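Local coordinates for holo-[acyl-carrier-protein] synthase (Helicobacter pylori, PDB 5XUK) that belongs to the 4'-phosphopantetheinyl transferase superfamily and binds coenzyme A, partly through residues of a neighbouring subunit, in a three-chain assembly, at residues Asp5-Ser8 with Ile9-Glu13; Lys22-Glu25 with Arg26-Pro30; Lys63-Ser66 with Phe67-Lys71. All coordinates share one frame; numbering follows the deposited sequence.

How the contacts relate
The three contacts follow one another along the chain without overlap. Contact 1 turns strand 2-8 into helix 9-15, contact 2 ends helix 21-27, and contact 3 leads from the loop after helix 40-56 into strand 70-74. The centres of contacts 1 and 2 lie about 15 Å apart, those of contacts 2 and 3 about 12 Å, and those of contacts 1 and 3 about 20 Å. Contact 2 is therefore the link: Ile12 O packs on Phe23 CE2, while Phe27 and Arg26 meet Phe67 and Leu68. Helix 40-56 touches all three, and its Lys50 is hydrogen-bonded to backbone oxygens of contacts 2 and 3. One coenzyme A lies beside contact 1 and near Phe67 of contact 3.

Contact 1: Asp5-Ser8 with Ile9-Glu13; sequences DIVS and IARIE. With COA (coenzyme A), chain B.
Ser8 OG accepts the backbone N-H of Arg11 at 3.2 Å, with a fairly straight N-H...O angle of 153°. Ser8 occupies the N-cap position of helix 9-15, and its hydroxyl takes up an amide that has no earlier turn to bond to. The hydroxyl reaches that site because OG stands opposite the backbone N (chi1 171°), which turns it to the helix side of the residue. Ser8 O carries the main-chain bond of the same turn, receiving Ile12 N at 3.2 Å, and Glu13 N to Ile9 O is the next helical bond, at 2.8 Å. Ser8 CB lies 3.7 Å from Arg11 CB within this first turn. Arg11 then stretches back alongside the strand in an extended chain from CG to NE, and its NH1 comes within 3.9 Å of Val7 CG1, the valine side chain roughly perpendicular to it. The guanidinium end is claimed by Asp104 of the second subunit, whose OD2 forms a salt bridge with NH1 and also accepts Ser8 N. One carboxylate oxygen of a neighbouring chain thus ties together the end of the strand and the helix it starts. Farther back, Asp5 OD1 stands 3.1 Å from O4A of coenzyme A; Lys55 bonds to both Asp5 and the ligand, and its positive charge probably eases the approach of the two oxygens. Strand 2-8 is, within this chain, an outermost strand of an antiparallel sheet, with the second subunit against it; it pairs with strand 107-114 through backbone bonds of Asp5 to Ala110 and Val7 to Ala108. Helix 40-56 covers the side that carries Asp5 and Val7, meeting them with Glu51 and Phe47, whereas Ile6 packs on Phe107 and Ile109 of strand 107-114.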
loop_
_atom_site.group_PDB
_atom_site.type_symbol
_atom_site.label_atom_id
_atom_site.label_comp_id
_atom_site.label_asym_id
_atom_site.label_seq_id
_atom_site.Cartn_x
_atom_site.Cartn_y
_atom_site.Cartn_z
ATOM N N ASP A 5 1.794 -6.260 -0.896
ATOM C CA ASP A 5 2.883 -6.947 -1.583
ATOM C C ASP A 5 3.374 -6.125 -2.747
ATOM O O ASP A 5 2.586 -5.491 -3.443
ATOM C CB ASP A 5 2.381 -8.304 -2.095
ATOM C CG ASP A 5 3.473 -9.317 -2.200
ATOM O OD1 ASP A 5 3.823 -9.897 -1.155
ATOM O OD2 ASP A 5 3.992 -9.540 -3.312
ATOM N N ILE A 6 4.668 -6.139 -2.979
ATOM C CA ILE A 6 5.255 -5.385 -4.077
ATOM C C ILE A 6 6.095 -6.382 -4.818
ATOM O O ILE A 6 6.821 -7.142 -4.198
ATOM C CB ILE A 6 6.108 -4.179 -3.590
ATOM C CG1 ILE A 6 6.768 -3.473 -4.772
ATOM C CG2 ILE A 6 7.175 -4.612 -2.595
ATOM C CD1 ILE A 6 7.175 -2.039 -4.456
ATOM N N VAL A 7 5.941 -6.427 -6.135
ATOM C CA VAL A 7 6.619 -7.426 -6.957
ATOM C C VAL A 7 7.281 -6.729 -8.119
ATOM O O VAL A 7 6.714 -5.784 -8.687
ATOM C CB VAL A 7 5.615 -8.493 -7.475
ATOM C CG1 VAL A 7 6.232 -9.364 -8.552
ATOM C CG2 VAL A 7 5.111 -9.354 -6.328
ATOM N N SER A 8 8.484 -7.172 -8.455
ATOM C CA SER A 8 9.155 -6.759 -9.678
ATOM C C SER A 8 8.488 -7.439 -10.870
ATOM O O SER A 8 8.400 -8.686 -10.919
ATOM C CB SER A 8 10.615 -7.173 -9.636
ATOM O OG SER A 8 11.241 -6.975 -10.896
ATOM N N ILE A 9 8.017 -6.623 -11.816
ATOM C CA ILE A 9 7.368 -7.132 -13.011
ATOM C C ILE A 9 8.368 -7.941 -13.818
ATOM O O ILE A 9 8.074 -9.061 -14.231
ATOM C CB ILE A 9 6.792 -6.000 -13.882
ATOM C CG1 ILE A 9 5.638 -5.316 -13.142
ATOM C CG2 ILE A 9 6.316 -6.569 -15.210
ATOM C CD1 ILE A 9 4.923 -4.229 -13.918
ATOM N N ALA A 10 9.556 -7.371 -13.997
ATOM C CA ALA A 10 10.681 -8.052 -14.640
ATOM C C ALA A 10 10.984 -9.436 -14.053
ATOM O O ALA A 10 11.298 -10.363 -14.788
ATOM C CB ALA A 10 11.921 -7.173 -14.570
ATOM N N ARG A 11 10.892 -9.577 -12.737
ATOM C CA ARG A 11 11.109 -10.874 -12.088
ATOM C C ARG A 11 9.994 -11.867 -12.446
ATOM O O ARG A 11 10.240 -13.073 -12.578
ATOM C CB ARG A 11 11.213 -10.701 -10.566
ATOM C CG ARG A 11 10.976 -11.964 -9.750
ATOM C CD ARG A 11 11.211 -11.734 -8.261
ATOM N NE ARG A 11 10.498 -12.736 -7.464
ATOM C CZ ARG A 11 9.460 -12.502 -6.662
ATOM N NH1 ARG A 11 8.980 -11.273 -6.487
ATOM N NH2 ARG A 11 8.897 -13.516 -6.007
ATOM N N ILE A 12 8.767 -11.368 -12.572
ATOM C CA ILE A 12 7.675 -12.203 -13.052
ATOM C C ILE A 12 7.926 -12.600 -14.509
ATOM O O ILE A 12 7.839 -13.784 -14.841
ATOM C CB ILE A 12 6.300 -11.526 -12.887
ATOM C CG1 ILE A 12 5.607 -12.075 -11.641
ATOM C CG2 ILE A 12 5.417 -11.779 -14.105
ATOM C CD1 ILE A 12 6.386 -11.860 -10.367
ATOM N N GLU A 13 8.267 -11.622 -15.353
ATOM C CA GLU A 13 8.623 -11.885 -16.761
ATOM C C GLU A 13 9.641 -13.018 -16.916
ATOM O O GLU A 13 9.461 -13.901 -17.750
ATOM C CB GLU A 13 9.138 -10.614 -17.463
ATOM C CG GLU A 13 8.026 -9.658 -17.867
ATOM C CD GLU A 13 8.506 -8.360 -18.499
ATOM O OE1 GLU A 13 9.572 -7.850 -18.099
ATOM O OE2 GLU A 13 7.798 -7.829 -19.387
HETATM N N1A COA B . 1.532 -13.306 7.431
HETATM C C2A COA B . 1.718 -11.993 7.174
HETATM N N3A COA B . 2.891 -11.496 6.743
HETATM C C4A COA B . 3.951 -12.303 6.566
HETATM C C5A COA B . 3.818 -13.742 6.831
HETATM C C6A COA B . 2.502 -14.224 7.286
HETATM N N6A COA B . 2.282 -15.539 7.550
HETATM N N7A COA B . 5.016 -14.290 6.574
HETATM C C8A COA B . 5.860 -13.305 6.163
HETATM N N9A COA B . 5.206 -12.113 6.175
HETATM C C1B COA B . 5.784 -10.808 5.834
HETATM C C2B COA B . 7.036 -10.565 6.684
HETATM O O2B COA B . 6.996 -9.307 7.357
HETATM C C3B COA B . 8.187 -10.566 5.706
HETATM O O3B COA B . 9.172 -9.571 5.963
HETATM P P3B COA B . 10.306 -9.740 7.116
HETATM O O7A COA B . 10.591 -11.228 7.154
HETATM O O8A COA B . 11.489 -8.970 6.590
HETATM O O9A COA B . 9.605 -9.157 8.331
HETATM C C4B COA B . 7.488 -10.265 4.403
HETATM O O4B COA B . 6.182 -10.831 4.471
HETATM C C5B COA B . 8.248 -10.793 3.211
HETATM O O5B COA B . 8.100 -9.761 2.263
HETATM P P1A COA B . 7.949 -10.049 0.718
HETATM O O1A COA B . 9.391 -10.208 0.281
HETATM O O2A COA B . 7.039 -9.050 0.045
HETATM O O3A COA B . 7.110 -11.395 0.759
HETATM P P2A COA B . 7.129 -12.395 -0.490
HETATM O O4A COA B . 6.200 -11.868 -1.575
HETATM O O5A COA B . 8.583 -12.677 -0.823
HETATM O O6A COA B . 6.489 -13.698 0.230
HETATM C CBP COA B . 4.993 -15.001 1.676
HETATM C CCP COA B . 5.702 -13.665 1.436
HETATM C CDP COA B . 5.188 -15.452 3.116
HETATM C CEP COA B . 3.501 -14.829 1.426
HETATM C CAP COA B . 5.613 -16.053 0.737
HETATM O OAP COA B . 6.823 -16.553 1.315
HETATM C C9P COA B . 4.725 -17.221 0.434
HETATM O O9P COA B . 4.086 -17.772 1.317
HETATM N N8P COA B . 4.716 -17.606 -0.844
#

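Contact 2: Lys22-Glu25 with Arg26-Pro30; sequences KFLE and RFLSP
Arg26 begins the closing turn of helix 21-27: its N donates to Phe23 O at 3.1 Å, from 53° above the carbonyl plane, an i to i+3 bond common where helices end. Its chain runs out extended across Lys22, with CD 3.1 Å from Lys22 O and one guanidinium face turned to the Lys22 carbonyl carbon. Next, Phe27 lifts its ring over the side of the helix that carries Phe23 and Leu24. Its chi1 of 72° sets CG between the backbone N and the carbonyl carbon, bringing CE1 over one face of the Phe23 ring, 3.6 Å from CZ and offset toward the rim. The two planes are inclined at 54°, and Phe27 CZ also reaches Leu24 CD2 at 4.0 Å. Phe47 of helix 40-56 meets the Phe27 ring edge-to-face. Leu28 finishes the turn, its N donating to Leu24 O at 2.8 Å, nearly in line with the C=O bond; the same oxygen also takes a weak bond from Phe27 N. Leu28 CD1 faces Leu24 CD2, the side chain packing on Phe46 and Ile33. A water donates to both Glu25 O at 2.7 Å and Leu28 O at 2.6 Å, bridging the helix end to the outgoing loop. Ser29 follows as the N-cap of helix 30-36, with its N bound to Glu32 OE1. The chemistry is split: Phe23, Leu24, Phe27 and Leu28 form an apolar cluster, while Lys22 and Arg26, both exposed, hold their like charges 5.7 Å apart, NZ to NH1, where solvent probably screens them.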
loop_
_atom_site.group_PDB
_atom_site.type_symbol
_atom_site.label_atom_id
_atom_site.label_comp_id
_atom_site.label_asym_id
_atom_site.label_seq_id
_atom_site.Cartn_x
_atom_site.Cartn_y
_atom_site.Cartn_z
ATOM N N LYS A 22 4.230 -23.841 -16.651
ATOM C CA LYS A 22 4.539 -24.454 -15.363
ATOM C C LYS A 22 4.444 -23.402 -14.253
ATOM O O LYS A 22 3.879 -23.666 -13.192
ATOM C CB LYS A 22 5.920 -25.126 -15.394
ATOM C CG LYS A 22 5.929 -26.550 -14.850
ATOM C CD LYS A 22 7.131 -27.344 -15.351
ATOM C CE LYS A 22 6.982 -28.832 -15.068
ATOM N NZ LYS A 22 8.194 -29.605 -15.466
ATOM N N PHE A 23 4.959 -22.202 -14.514
ATOM C CA PHE A 23 4.823 -21.091 -13.569
ATOM C C PHE A 23 3.381 -20.605 -13.457
ATOM O O PHE A 23 2.784 -20.656 -12.376
ATOM C CB PHE A 23 5.738 -19.922 -13.963
ATOM C CG PHE A 23 5.688 -18.748 -13.009
ATOM C CD1 PHE A 23 5.809 -18.939 -11.629
ATOM C CD2 PHE A 23 5.544 -17.448 -13.493
ATOM C CE1 PHE A 23 5.773 -17.862 -10.756
ATOM C CE2 PHE A 23 5.505 -16.368 -12.621
ATOM C CZ PHE A 23 5.621 -16.576 -11.251
ATOM N N LEU A 24 2.823 -20.140 -14.572
ATOM C CA LEU A 24 1.518 -19.493 -14.546
ATOM C C LEU A 24 0.451 -20.335 -13.907
ATOM O O LEU A 24 -0.373 -19.834 -13.139
ATOM C CB LEU A 24 1.044 -19.141 -15.952
ATOM C CG LEU A 24 1.513 -17.820 -16.532
ATOM C CD1 LEU A 24 0.676 -17.540 -17.776
ATOM C CD2 LEU A 24 1.396 -16.698 -15.510
ATOM N N GLU A 25 0.454 -21.621 -14.232
ATOM C CA GLU A 25 -0.666 -22.474 -13.865
ATOM C C GLU A 25 -0.617 -22.915 -12.422
ATOM O O GLU A 25 -1.613 -23.380 -11.889
ATOM C CB GLU A 25 -0.777 -23.641 -14.845
ATOM C CG GLU A 25 -1.222 -23.155 -16.222
ATOM C CD GLU A 25 -1.114 -24.198 -17.318
ATOM O OE1 GLU A 25 -1.326 -23.822 -18.495
ATOM O OE2 GLU A 25 -0.815 -25.378 -17.020
ATOM N N ARG A 26 0.529 -22.718 -11.779
ATOM C CA ARG A 26 0.646 -22.851 -10.322
ATOM C C ARG A 26 -0.173 -21.802 -9.568
ATOM O O ARG A 26 -0.833 -22.136 -8.595
ATOM C CB ARG A 26 2.115 -22.785 -9.871
ATOM C CG ARG A 26 2.916 -24.056 -10.151
ATOM C CD ARG A 26 4.422 -23.801 -10.111
ATOM N NE ARG A 26 5.206 -24.968 -10.536
ATOM C CZ ARG A 26 6.530 -24.984 -10.718
ATOM N NH1 ARG A 26 7.128 -26.107 -11.106
ATOM N NH2 ARG A 26 7.267 -23.891 -10.520
ATOM N N PHE A 27 -0.156 -20.540 -9.997
ATOM C CA PHE A 27 -0.926 -19.522 -9.241
ATOM C C PHE A 27 -2.164 -18.944 -9.911
ATOM O O PHE A 27 -3.032 -18.378 -9.225
ATOM C CB PHE A 27 -0.018 -18.395 -8.698
ATOM C CG PHE A 27 0.501 -17.456 -9.740
ATOM C CD1 PHE A 27 1.602 -17.790 -10.497
ATOM C CD2 PHE A 27 -0.090 -16.203 -9.931
ATOM C CE1 PHE A 27 2.081 -16.920 -11.463
ATOM C CE2 PHE A 27 0.397 -15.323 -10.886
ATOM C CZ PHE A 27 1.482 -15.687 -11.657
ATOM N N LEU A 28 -2.288 -19.106 -11.228
ATOM C CA LEU A 28 -3.474 -18.599 -11.934
ATOM C C LEU A 28 -4.335 -19.728 -12.472
ATOM O O LEU A 28 -3.862 -20.597 -13.195
ATOM C CB LEU A 28 -3.064 -17.640 -13.063
ATOM C CG LEU A 28 -2.387 -16.338 -12.600
ATOM C CD1 LEU A 28 -2.186 -15.384 -13.764
ATOM C CD2 LEU A 28 -3.203 -15.666 -11.499
ATOM N N SER A 29 -5.612 -19.697 -12.109
ATOM C CA SER A 29 -6.636 -20.491 -12.770
ATOM C C SER A 29 -6.868 -19.978 -14.192
ATOM O O SER A 29 -6.636 -18.801 -14.444
ATOM C CB SER A 29 -7.960 -20.316 -12.035
ATOM O OG SER A 29 -8.514 -19.035 -12.366
ATOM N N PRO A 30 -7.405 -20.834 -15.101
ATOM C CA PRO A 30 -7.680 -20.463 -16.502
ATOM C C PRO A 30 -8.418 -19.140 -16.705
ATOM O O PRO A 30 -8.021 -18.366 -17.565
ATOM C CB PRO A 30 -8.535 -21.636 -17.001
ATOM C CG PRO A 30 -7.949 -22.802 -16.280
ATOM C CD PRO A 30 -7.672 -22.275 -14.882
HETATM O O HOH W 1 -4.050 -23.215 -13.116
#

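Contact 3: Lys63-Ser66 with Phe67-Lys71; sequences KELS and FLDIK
An ST turn opens the tight bend that carries the loop after helix 40-56 into strand 70-74: Ser66 OG accepts Leu68 N at 3.3 Å. With chi1 at -177°, OG swings to the carbonyl side of Ser66, toward the amides that follow. Asp69 answers in the reverse direction, OD2 receiving Ser66 N at 2.6 Å on the anti side of the carboxylate, 21° out of its plane. The backbone closes the same loop, Asp69 N donating to Ser66 O at 3.1 Å from well above the carbonyl plane. Three bonds therefore clamp Ser66 to the residues after it. Leu65 backs the clamp with its two methyls: CD1 lies 3.8 Å from Asp69 CB, the two side chains lying alongside with opposite sense, and CD2 lies 3.9 Å from Ile70 CD1. Lys50 of helix 40-56 is hydrogen-bonded to both Phe67 O and Ile70 O, and the Phe67 ring meets that of Phe47. With helical angles from Phe67 to Asp69 and Ile70 N bonded in turn to Phe67 O, the bend is a pair of overlapping type I-like beta turns, braced by the ST turn and by the Asp69 carboxylate on Ser66 N.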
loop_
_atom_site.group_PDB
_atom_site.type_symbol
_atom_site.label_atom_id
_atom_site.label_comp_id
_atom_site.label_asym_id
_atom_site.label_seq_id
_atom_site.Cartn_x
_atom_site.Cartn_y
_atom_site.Cartn_z
ATOM N N LYS A 63 0.399 -24.462 3.227
ATOM C CA LYS A 63 -0.581 -25.549 3.154
ATOM C C LYS A 63 -1.876 -25.237 3.917
ATOM O O LYS A 63 -2.705 -26.121 4.117
ATOM C CB LYS A 63 0.031 -26.878 3.630
ATOM C CG LYS A 63 0.573 -27.754 2.504
ATOM C CD LYS A 63 0.796 -29.192 2.954
ATOM C CE LYS A 63 1.939 -29.319 3.959
ATOM N NZ LYS A 63 2.035 -30.688 4.545
ATOM N N GLU A 64 -2.052 -23.986 4.336
ATOM C CA GLU A 64 -3.360 -23.511 4.819
ATOM C C GLU A 64 -4.076 -22.675 3.746
ATOM O O GLU A 64 -5.295 -22.455 3.807
ATOM C CB GLU A 64 -3.193 -22.698 6.103
ATOM C CG GLU A 64 -2.386 -23.411 7.183
ATOM C CD GLU A 64 -2.124 -22.540 8.397
ATOM O OE1 GLU A 64 -0.946 -22.163 8.605
ATOM O OE2 GLU A 64 -3.090 -22.228 9.135
ATOM N N LEU A 65 -3.308 -22.207 2.766
ATOM C CA LEU A 65 -3.843 -21.380 1.696
ATOM C C LEU A 65 -2.950 -21.506 0.476
ATOM O O LEU A 65 -1.771 -21.140 0.500
ATOM C CB LEU A 65 -3.953 -19.922 2.134
ATOM C CG LEU A 65 -4.744 -18.999 1.199
ATOM C CD1 LEU A 65 -6.228 -19.334 1.208
ATOM C CD2 LEU A 65 -4.517 -17.550 1.596
ATOM N N SER A 66 -3.524 -22.074 -0.578
ATOM C CA SER A 66 -2.864 -22.175 -1.860
ATOM C C SER A 66 -3.169 -20.926 -2.675
ATOM O O SER A 66 -4.169 -20.266 -2.453
ATOM C CB SER A 66 -3.387 -23.397 -2.627
ATOM O OG SER A 66 -2.689 -23.537 -3.857
ATOM N N PHE A 67 -2.296 -20.631 -3.620
ATOM C CA PHE A 67 -2.578 -19.684 -4.670
ATOM C C PHE A 67 -3.940 -19.960 -5.304
ATOM O O PHE A 67 -4.729 -19.043 -5.493
ATOM C CB PHE A 67 -1.502 -19.776 -5.755
ATOM C CG PHE A 67 -0.213 -19.073 -5.422
ATOM C CD1 PHE A 67 -0.206 -17.717 -5.060
ATOM C CD2 PHE A 67 1.003 -19.733 -5.535
ATOM C CE1 PHE A 67 0.978 -17.062 -4.790
ATOM C CE2 PHE A 67 2.195 -19.076 -5.257
ATOM C CZ PHE A 67 2.179 -17.742 -4.887
ATOM N N LEU A 68 -4.241 -21.224 -5.600
ATOM C CA LEU A 68 -5.499 -21.547 -6.296
ATOM C C LEU A 68 -6.720 -21.526 -5.384
ATOM O O LEU A 68 -7.855 -21.593 -5.867
ATOM C CB LEU A 68 -5.400 -22.875 -7.025
ATOM C CG LEU A 68 -4.398 -22.871 -8.186
ATOM C CD1 LEU A 68 -4.218 -24.291 -8.716
ATOM C CD2 LEU A 68 -4.851 -21.928 -9.295
ATOM N N ASP A 69 -6.516 -21.393 -4.075
ATOM C CA ASP A 69 -7.654 -21.144 -3.174
ATOM C C ASP A 69 -8.171 -19.702 -3.290
ATOM O O ASP A 69 -9.260 -19.387 -2.784
ATOM C CB ASP A 69 -7.281 -21.426 -1.723
ATOM C CG ASP A 69 -6.948 -22.890 -1.475
ATOM O OD1 ASP A 69 -7.740 -23.751 -1.912
ATOM O OD2 ASP A 69 -5.900 -23.169 -0.838
ATOM N N ILE A 70 -7.388 -18.825 -3.929
ATOM C CA ILE A 70 -7.753 -17.420 -4.027
ATOM C C ILE A 70 -8.208 -17.158 -5.455
ATOM O O ILE A 70 -7.410 -17.294 -6.408
ATOM C CB ILE A 70 -6.571 -16.494 -3.685
ATOM C CG1 ILE A 70 -5.994 -16.818 -2.299
ATOM C CG2 ILE A 70 -7.010 -15.044 -3.719
ATOM C CD1 ILE A 70 -4.508 -16.544 -2.210
ATOM N N LYS A 71 -9.482 -16.812 -5.605
ATOM C CA LYS A 71 -10.031 -16.504 -6.925
ATOM C C LYS A 71 -10.119 -14.996 -7.118
ATOM O O LYS A 71 -10.819 -14.330 -6.369
ATOM C CB LYS A 71 -11.418 -17.122 -7.095
ATOM C CG LYS A 71 -12.102 -16.778 -8.423
ATOM C CD LYS A 71 -13.486 -17.426 -8.520
ATOM C CE LYS A 71 -14.556 -16.496 -9.090
ATOM N NZ LYS A 71 -15.890 -16.784 -8.477
#